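Local coordinates for urocanate hydratase (Paenibacillus sp. Soil724D2, PDB 7NED), which probably adds water to thiourocanate, using bound NAD+ as cofactor, in bacterial ergothioneine catabolism, and also binds urocanate, at residues 530-535 with 540-545; 434-439 with 513-518. All coordinates share one frame; numbering follows the deposited sequence.

In the fold
The two contacts come in series along the chain: interaction 2 (434-439 with 513-518) closes before interaction 1 (530-535 with 540-545) opens, and their centres are 14 Å apart on the same side of the chain's centre. Helix 502-525 relates them. It packs against the interrupted strand 428-441 of the mixed sheet in interaction 2, and further along it Leu-521 touches Val-535 and Trp-542 of interaction 1. The two also meet directly, Ile-540 CG2 lying 4.2 Å from Gly-517 O. Interaction 2 is buried, with the Asp-436 side chain about 10 Å from both bound urocanate and NAD. Helix 502-525 thus joins the sheet to the C-terminal tail, and both contacts border the second subunit.

Interaction 1: 530-535 with 540-545; sequences ESADEV and IRWIKT
With chi1 at 163°, Val-535 swings CG1 away from its own amide N, which leaves its two methyls turned to different parts of Trp-542, whose chi1 of -172° likewise carries the indole to the side opposite its amide N. CG1 of Val-535 lies 4.0 Å from Trp-542 CB, while CG2 of the same valine lies 4.0 Å from Trp-542 CE3, and the two side chains cross at about a right angle. One turn earlier in the helix, Ala-532 CB meets the next ring atom, Trp-542 CZ3, at 4.0 Å. Between helix and tail, Val-535 CG1 also presses on Ile-540 O at 3.3 Å. The arrangement closes the C-terminal end of helix 529-538: Ile-540 N donates to the carbonyl O of Val-535, five positions earlier (3.2 Å, N-H...O angle 146°). Water 1 donates to Ile-540 O and, weakly, to Val-535 O. An inverse gamma turn centred on Arg-541 then carries the chain on to Trp-542, and the indole meets Leu-521 of helix 502-525 and Ile-79 of the second subunit. An alanine in place of Trp-542 would probably leave Ala-532 CB and Val-535 CG2 without their ring partner and open a gap beside the dimer interface. Within the tail, Lys-544 NZ sits 2.9 Å off the indole plane on one face, shifted to the ring's margin.

Interaction 2: 434-439 with 513-518; sequences HLDAAS and NNDTGL
Ala-438 presses its methyl into Leu-518 where a type I beta turn, running from Asp-436 to Ser-439, interrupts strand 428-441 of the mixed sheet and packs on helix 502-525. This is the tight part of the contact. Ala-438 CB approaches Leu-518 CG at 3.7 Å, and it also touches CD2 and the backbone carbonyl carbon of the same leucine. A chi1 of -178° points Leu-518 CG away from the amide N, which sets the branch point and one methyl against the alanine. The backbone bond from Ser-439 N to Asp-436 O closes the turn that carries Ala-438. Helix 459-469, through Leu-463 and Asn-464, and Phe-82 of the second subunit pack on the same leucine.

The other part of the contact is polar and looser. Asp-436 and Asp-515 bring like charges together without touching, OD2 of Asp-436 lying 4.0 Å from OD2 of Asp-515, with the carboxylate planes 47° apart. Each acid has an arginine of its own, Arg-408 at Asp-436 OD1 and Arg-432 at Asp-515 OD2, and these salt bridges probably offset much of the repulsion. Asp-515 OD1 additionally accepts from Asn-464 and Asn-468, so the helix-borne carboxylate is gripped at both oxygens. The side chain of Asp-436 is about 10 Å from the bound urocanate, too far to touch it. Water 2 joins the two acids, though acceptors around it outnumber its protons: it lies 2.8 Å from Asp-436 OD2 and makes a weaker 3.3 Å bond to Asp-515 OD1.

Interaction 1: 530-535 with 540-545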
ATOM      1  N   GLU A 530     -21.116 -14.241 -10.756  1.00 21.02           N
ATOM      2  CA  GLU A 530     -21.443 -13.021 -11.494  1.00 22.11           C
ATOM      3  C   GLU A 530     -20.212 -12.457 -12.194  1.00 22.27           C
ATOM      4  O   GLU A 530     -20.293 -11.946 -13.317  1.00 19.52           O
ATOM      5  CB  GLU A 530     -22.034 -11.964 -10.543  1.00 23.98           C
ATOM      6  CG  GLU A 530     -23.221 -12.410  -9.686  1.00 27.91           C
ATOM      7  CD  GLU A 530     -22.877 -13.000  -8.282  1.00 34.55           C
ATOM      8  OE1 GLU A 530     -21.792 -13.658  -8.059  1.00 30.65           O
ATOM      9  OE2 GLU A 530     -23.734 -12.782  -7.375  1.00 39.75           O
ATOM     10  N   SER A 531     -19.068 -12.532 -11.530  1.00 18.35           N
ATOM     11  CA  SER A 531     -17.804 -12.053 -12.098  1.00 21.06           C
ATOM     12  C   SER A 531     -17.377 -12.911 -13.289  1.00 21.32           C
ATOM     13  O   SER A 531     -16.948 -12.407 -14.332  1.00 17.77           O
ATOM     14  CB  SER A 531     -16.752 -12.150 -11.022  1.00 17.33           C
ATOM     15  OG  SER A 531     -17.109 -11.325  -9.964  1.00 19.50           O
ATOM     16  N   ALA A 532     -17.465 -14.224 -13.137  1.00 18.94           N
ATOM     17  CA  ALA A 532     -17.083 -15.089 -14.243  1.00 17.04           C
ATOM     18  C   ALA A 532     -18.000 -14.858 -15.438  1.00 19.29           C
ATOM     19  O   ALA A 532     -17.551 -14.851 -16.598  1.00 18.63           O
ATOM     20  CB  ALA A 532     -17.091 -16.553 -13.779  1.00 19.97           C
ATOM     21  N   ASP A 533     -19.289 -14.599 -15.170  1.00 17.70           N
ATOM     22  CA  ASP A 533     -20.182 -14.222 -16.250  1.00 19.74           C
ATOM     23  C   ASP A 533     -19.767 -12.901 -16.882  1.00 18.96           C
ATOM     24  O   ASP A 533     -19.746 -12.762 -18.112  1.00 19.46           O
ATOM     25  CB  ASP A 533     -21.609 -14.137 -15.714  1.00 21.23           C
ATOM     26  CG  ASP A 533     -22.616 -13.910 -16.808  1.00 24.87           C
ATOM     27  OD1 ASP A 533     -23.212 -12.810 -16.846  1.00 23.72           O
ATOM     28  OD2 ASP A 533     -22.797 -14.840 -17.618  1.00 27.80           O
ATOM     29  N   GLU A 534     -19.455 -11.906 -16.052  1.00 18.78           N
ATOM     30  CA  GLU A 534     -19.044 -10.618 -16.594  1.00 19.45           C
ATOM     31  C   GLU A 534     -17.789 -10.749 -17.431  1.00 24.19           C
ATOM     32  O   GLU A 534     -17.688 -10.113 -18.486  1.00 21.02           O
ATOM     33  CB  GLU A 534     -18.822  -9.603 -15.472  1.00 20.24           C
ATOM     34  CG  GLU A 534     -18.664  -8.152 -15.954  1.00 19.83           C
ATOM     35  CD  GLU A 534     -19.968  -7.518 -16.532  1.00 26.11           C
ATOM     36  OE1 GLU A 534     -19.869  -6.381 -17.072  1.00 25.03           O
ATOM     37  OE2 GLU A 534     -21.075  -8.136 -16.454  1.00 24.65           O
ATOM     38  N   VAL A 535     -16.804 -11.557 -16.977  1.00 17.91           N
ATOM     39  CA  VAL A 535     -15.607 -11.762 -17.783  1.00 21.11           C
ATOM     40  C   VAL A 535     -15.980 -12.242 -19.184  1.00 22.17           C
ATOM     41  O   VAL A 535     -15.481 -11.734 -20.198  1.00 22.95           O
ATOM     42  CB  VAL A 535     -14.656 -12.760 -17.095  1.00 22.43           C
ATOM     43  CG1 VAL A 535     -13.636 -13.289 -18.113  1.00 22.29           C
ATOM     44  CG2 VAL A 535     -13.996 -12.091 -15.878  1.00 15.57           C
ATOM     45  N   ILE A 540     -12.972  -9.766 -20.784  1.00 22.57           N
ATOM     46  CA  ILE A 540     -11.879  -9.388 -19.896  1.00 19.74           C
ATOM     47  C   ILE A 540     -10.863 -10.517 -19.880  1.00 19.23           C
ATOM     48  O   ILE A 540     -11.225 -11.697 -19.803  1.00 18.43           O
ATOM     49  CB  ILE A 540     -12.411  -9.099 -18.489  1.00 20.22           C
ATOM     50  CG1 ILE A 540     -13.561  -8.071 -18.575  1.00 21.26           C
ATOM     51  CG2 ILE A 540     -11.246  -8.595 -17.598  1.00 19.52           C
ATOM     52  CD1 ILE A 540     -14.217  -7.677 -17.204  1.00 23.13           C
ATOM     53  N   ARG A 541      -9.582 -10.176 -19.953  1.00 21.94           N
ATOM     54  CA  ARG A 541      -8.563 -11.222 -20.117  1.00 18.96           C
ATOM     55  C   ARG A 541      -8.148 -11.734 -18.737  1.00 18.49           C
ATOM     56  O   ARG A 541      -7.135 -11.350 -18.152  1.00 18.86           O
ATOM     57  CB  ARG A 541      -7.410 -10.692 -20.942  1.00 19.47           C
ATOM     58  CG  ARG A 541      -7.884 -10.242 -22.304  1.00 22.82           C
ATOM     59  CD  ARG A 541      -6.782  -9.628 -23.144  1.00 22.01           C
ATOM     60  NE  ARG A 541      -5.755 -10.628 -23.389  1.00 29.73           N
ATOM     61  CZ  ARG A 541      -4.571 -10.363 -23.935  1.00 30.45           C
ATOM     62  NH1 ARG A 541      -4.258  -9.109 -24.264  1.00 30.32           N
ATOM     63  NH2 ARG A 541      -3.701 -11.345 -24.134  1.00 27.17           N
ATOM     64  N   TRP A 542      -8.984 -12.614 -18.210  1.00 17.31           N
ATOM     65  CA  TRP A 542      -8.735 -13.304 -16.954  1.00 18.58           C
ATOM     66  C   TRP A 542      -7.781 -14.481 -17.198  1.00 20.13           C
ATOM     67  O   TRP A 542      -8.105 -15.410 -17.940  1.00 17.42           O
ATOM     68  CB  TRP A 542     -10.078 -13.776 -16.389  1.00 15.77           C
ATOM     69  CG  TRP A 542     -10.062 -14.348 -15.019  1.00 18.50           C
ATOM     70  CD1 TRP A 542      -9.071 -14.245 -14.102  1.00 18.14           C
ATOM     71  CD2 TRP A 542     -11.097 -15.133 -14.419  1.00 20.33           C
ATOM     72  NE1 TRP A 542      -9.423 -14.917 -12.951  1.00 21.53           N
ATOM     73  CE2 TRP A 542     -10.663 -15.480 -13.132  1.00 20.86           C
ATOM     74  CE3 TRP A 542     -12.352 -15.590 -14.861  1.00 18.58           C
ATOM     75  CZ2 TRP A 542     -11.428 -16.259 -12.266  1.00 22.99           C
ATOM     76  CZ3 TRP A 542     -13.131 -16.347 -13.986  1.00 21.18           C
ATOM     77  CH2 TRP A 542     -12.679 -16.661 -12.708  1.00 22.29           C
ATOM     78  N   ILE A 543      -6.620 -14.457 -16.566  1.00 15.29           N
ATOM     79  CA  ILE A 543      -5.645 -15.537 -16.733  1.00 17.94           C
ATOM     80  C   ILE A 543      -6.056 -16.771 -15.935  1.00 20.70           C
ATOM     81  O   ILE A 543      -6.404 -16.688 -14.750  1.00 21.98           O
ATOM     82  CB  ILE A 543      -4.250 -15.053 -16.313  1.00 17.16           C
ATOM     83  CG1 ILE A 543      -3.853 -13.869 -17.186  1.00 15.55           C
ATOM     84  CG2 ILE A 543      -3.258 -16.203 -16.392  1.00 16.57           C
ATOM     85  CD1 ILE A 543      -2.456 -13.249 -16.840  1.00 14.53           C
ATOM     86  N   LYS A 544      -6.008 -17.935 -16.581  1.00 21.37           N
ATOM     87  CA  LYS A 544      -6.315 -19.205 -15.935  1.00 27.42           C
ATOM     88  C   LYS A 544      -5.010 -19.921 -15.625  1.00 25.81           C
ATOM     89  O   LYS A 544      -4.135 -19.994 -16.486  1.00 30.23           O
ATOM     90  CB  LYS A 544      -7.166 -20.069 -16.866  1.00 30.09           C
ATOM     91  CG  LYS A 544      -8.451 -19.418 -17.232  1.00 29.76           C
ATOM     92  CD  LYS A 544      -9.251 -19.275 -15.971  1.00 32.68           C
ATOM     93  CE  LYS A 544     -10.444 -18.382 -16.120  1.00 28.88           C
ATOM     94  NZ  LYS A 544     -11.063 -18.450 -14.773  1.00 29.37           N
ATOM     95  N   THR A 545      -4.921 -20.446 -14.435  1.00 28.46           N
ATOM     96  CA  THR A 545      -3.747 -21.121 -13.989  1.00 28.39           C
ATOM     97  C   THR A 545      -3.921 -22.591 -13.654  1.00 36.37           C
ATOM     98  O   THR A 545      -2.997 -23.312 -13.738  1.00 35.80           O
ATOM     99  CB  THR A 545      -3.163 -20.473 -12.744  1.00 31.05           C
ATOM    100  OG1 THR A 545      -3.990 -20.766 -11.633  1.00 33.71           O
ATOM    101  CG2 THR A 545      -3.055 -19.029 -12.910  1.00 28.66           C
TER
HETATM  102  O   HOH W   1     -12.717 -13.083 -21.548  1.00 31.24           O

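Interaction 2: 434-439 with 513-518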
ATOM      1  N   HIS A 434     -14.295   5.174  -3.058  1.00 14.25           N
ATOM      2  CA  HIS A 434     -13.361   4.035  -3.036  1.00 14.08           C
ATOM      3  C   HIS A 434     -14.073   2.731  -2.761  1.00 15.79           C
ATOM      4  O   HIS A 434     -13.457   1.665  -2.896  1.00 17.25           O
ATOM      5  CB  HIS A 434     -12.273   4.224  -1.982  1.00 13.99           C
ATOM      6  CG  HIS A 434     -11.416   5.427  -2.214  1.00 16.48           C
ATOM      7  ND1 HIS A 434     -10.210   5.600  -1.569  1.00 15.68           N
ATOM      8  CD2 HIS A 434     -11.586   6.520  -3.000  1.00 15.64           C
ATOM      9  CE1 HIS A 434      -9.656   6.734  -1.969  1.00 15.19           C
ATOM     10  NE2 HIS A 434     -10.471   7.314  -2.835  1.00 14.39           N
ATOM     11  N   LEU A 435     -15.359   2.800  -2.388  1.00 16.30           N
ATOM     12  CA  LEU A 435     -16.185   1.610  -2.172  1.00 17.42           C
ATOM     13  C   LEU A 435     -16.514   1.057  -3.553  1.00 16.66           C
ATOM     14  O   LEU A 435     -17.572   1.323  -4.130  1.00 17.07           O
ATOM     15  CB  LEU A 435     -17.449   1.964  -1.377  1.00 16.72           C
ATOM     16  CG  LEU A 435     -18.270   0.771  -0.867  1.00 20.89           C
ATOM     17  CD1 LEU A 435     -17.665   0.173   0.419  1.00 19.47           C
ATOM     18  CD2 LEU A 435     -19.753   1.209  -0.706  1.00 23.32           C
ATOM     19  N   ASP A 436     -15.566   0.369  -4.163  1.00 16.46           N
ATOM     20  CA  ASP A 436     -15.681  -0.099  -5.542  1.00 16.61           C
ATOM     21  C   ASP A 436     -14.841  -1.378  -5.654  1.00 19.10           C
ATOM     22  O   ASP A 436     -13.909  -1.558  -4.919  1.00 15.32           O
ATOM     23  CB  ASP A 436     -15.200   1.005  -6.488  1.00 14.74           C
ATOM     24  CG  ASP A 436     -15.632   0.824  -7.971  1.00 18.92           C
ATOM     25  OD1 ASP A 436     -16.730   0.472  -8.235  1.00 18.65           O
ATOM     26  OD2 ASP A 436     -14.858   1.101  -8.851  1.00 20.15           O
ATOM     27  N   ALA A 437     -15.214  -2.209  -6.592  1.00 15.73           N
ATOM     28  CA  ALA A 437     -14.627  -3.492  -6.777  1.00 15.92           C
ATOM     29  C   ALA A 437     -13.123  -3.716  -6.523  1.00 19.65           C
ATOM     30  O   ALA A 437     -12.851  -4.349  -5.594  1.00 24.12           O
ATOM     31  CB  ALA A 437     -15.086  -4.143  -8.035  1.00 17.00           C
ATOM     32  N   ALA A 438     -12.183  -3.194  -7.252  1.00 18.72           N
ATOM     33  CA  ALA A 438     -10.767  -3.579  -6.829  1.00 21.88           C
ATOM     34  C   ALA A 438     -10.109  -2.545  -5.928  1.00 19.91           C
ATOM     35  O   ALA A 438      -8.964  -2.568  -5.717  1.00 17.43           O
ATOM     36  CB  ALA A 438      -9.922  -3.994  -7.968  1.00 22.55           C
ATOM     37  N   SER A 439     -10.908  -1.693  -5.351  1.00 15.18           N
ATOM     38  CA  SER A 439     -10.341  -0.541  -4.690  1.00 15.41           C
ATOM     39  C   SER A 439     -10.501  -0.324  -3.218  1.00 17.17           C
ATOM     40  O   SER A 439     -10.198   0.701  -2.670  1.00 14.56           O
ATOM     41  CB  SER A 439     -10.715   0.680  -5.499  1.00 16.80           C
ATOM     42  OG  SER A 439     -12.048   0.866  -5.404  1.00 25.03           O
ATOM     43  N   ASN A 513     -11.629   1.331 -18.434  1.00 15.34           N
ATOM     44  CA  ASN A 513     -11.685  -0.115 -18.688  1.00 16.08           C
ATOM     45  C   ASN A 513     -10.860  -0.896 -17.659  1.00 16.18           C
ATOM     46  O   ASN A 513     -11.234  -2.005 -17.270  1.00 16.96           O
ATOM     47  CB  ASN A 513     -11.173  -0.448 -20.081  1.00 18.53           C
ATOM     48  CG  ASN A 513     -12.142  -0.087 -21.176  1.00 21.07           C
ATOM     49  OD1 ASN A 513     -13.356   0.068 -20.961  1.00 20.11           O
ATOM     50  ND2 ASN A 513     -11.610  -0.017 -22.392  1.00 21.05           N
ATOM     51  N   ASN A 514      -9.723  -0.354 -17.226  1.00 15.57           N
ATOM     52  CA  ASN A 514      -8.890  -1.088 -16.261  1.00 12.04           C
ATOM     53  C   ASN A 514      -9.343  -0.889 -14.824  1.00 16.17           C
ATOM     54  O   ASN A 514      -9.117  -1.764 -13.975  1.00 17.51           O
ATOM     55  CB  ASN A 514      -7.411  -0.659 -16.387  1.00 14.34           C
ATOM     56  CG  ASN A 514      -6.818  -1.043 -17.716  1.00 18.53           C
ATOM     57  OD1 ASN A 514      -7.430  -1.825 -18.450  1.00 19.03           O
ATOM     58  ND2 ASN A 514      -5.662  -0.455 -18.074  1.00 13.78           N
ATOM     59  N   ASP A 515      -9.960   0.251 -14.524  1.00 13.98           N
ATOM     60  CA  ASP A 515     -10.471   0.463 -13.177  1.00 16.70           C
ATOM     61  C   ASP A 515     -11.609  -0.504 -12.892  1.00 18.17           C
ATOM     62  O   ASP A 515     -11.617  -1.170 -11.852  1.00 16.83           O
ATOM     63  CB  ASP A 515     -10.908   1.912 -13.014  1.00 15.23           C
ATOM     64  CG  ASP A 515     -11.172   2.287 -11.562  1.00 17.69           C
ATOM     65  OD1 ASP A 515     -10.333   1.992 -10.681  1.00 15.59           O
ATOM     66  OD2 ASP A 515     -12.235   2.904 -11.294  1.00 15.44           O
ATOM     67  N   THR A 516     -12.544  -0.663 -13.841  1.00 16.74           N
ATOM     68  CA  THR A 516     -13.576  -1.670 -13.638  1.00 15.82           C
ATOM     69  C   THR A 516     -13.067  -3.068 -13.956  1.00 15.05           C
ATOM     70  O   THR A 516     -13.476  -4.024 -13.296  1.00 17.21           O
ATOM     71  CB  THR A 516     -14.826  -1.357 -14.481  1.00 16.27           C
ATOM     72  OG1 THR A 516     -14.466  -1.130 -15.845  1.00 15.42           O
ATOM     73  CG2 THR A 516     -15.471  -0.090 -13.935  1.00 15.50           C
ATOM     74  N   GLY A 517     -12.184  -3.205 -14.945  1.00 15.57           N
ATOM     75  CA  GLY A 517     -11.749  -4.531 -15.344  1.00 17.84           C
ATOM     76  C   GLY A 517     -11.060  -5.271 -14.215  1.00 17.29           C
ATOM     77  O   GLY A 517     -11.301  -6.456 -13.992  1.00 16.09           O
ATOM     78  N   LEU A 518     -10.193  -4.583 -13.481  1.00 14.18           N
ATOM     79  CA  LEU A 518      -9.544  -5.254 -12.359  1.00 14.74           C
ATOM     80  C   LEU A 518     -10.553  -5.566 -11.276  1.00 14.73           C
ATOM     81  O   LEU A 518     -10.430  -6.590 -10.580  1.00 13.45           O
ATOM     82  CB  LEU A 518      -8.411  -4.376 -11.803  1.00 17.13           C
ATOM     83  CG  LEU A 518      -7.605  -4.978 -10.635  1.00 15.13           C
ATOM     84  CD1 LEU A 518      -6.845  -6.224 -11.074  1.00 14.67           C
ATOM     85  CD2 LEU A 518      -6.665  -3.902 -10.039  1.00 18.61           C
TER
HETATM   86  O   HOH W   2     -12.230   0.061  -8.761  1.00 22.97           O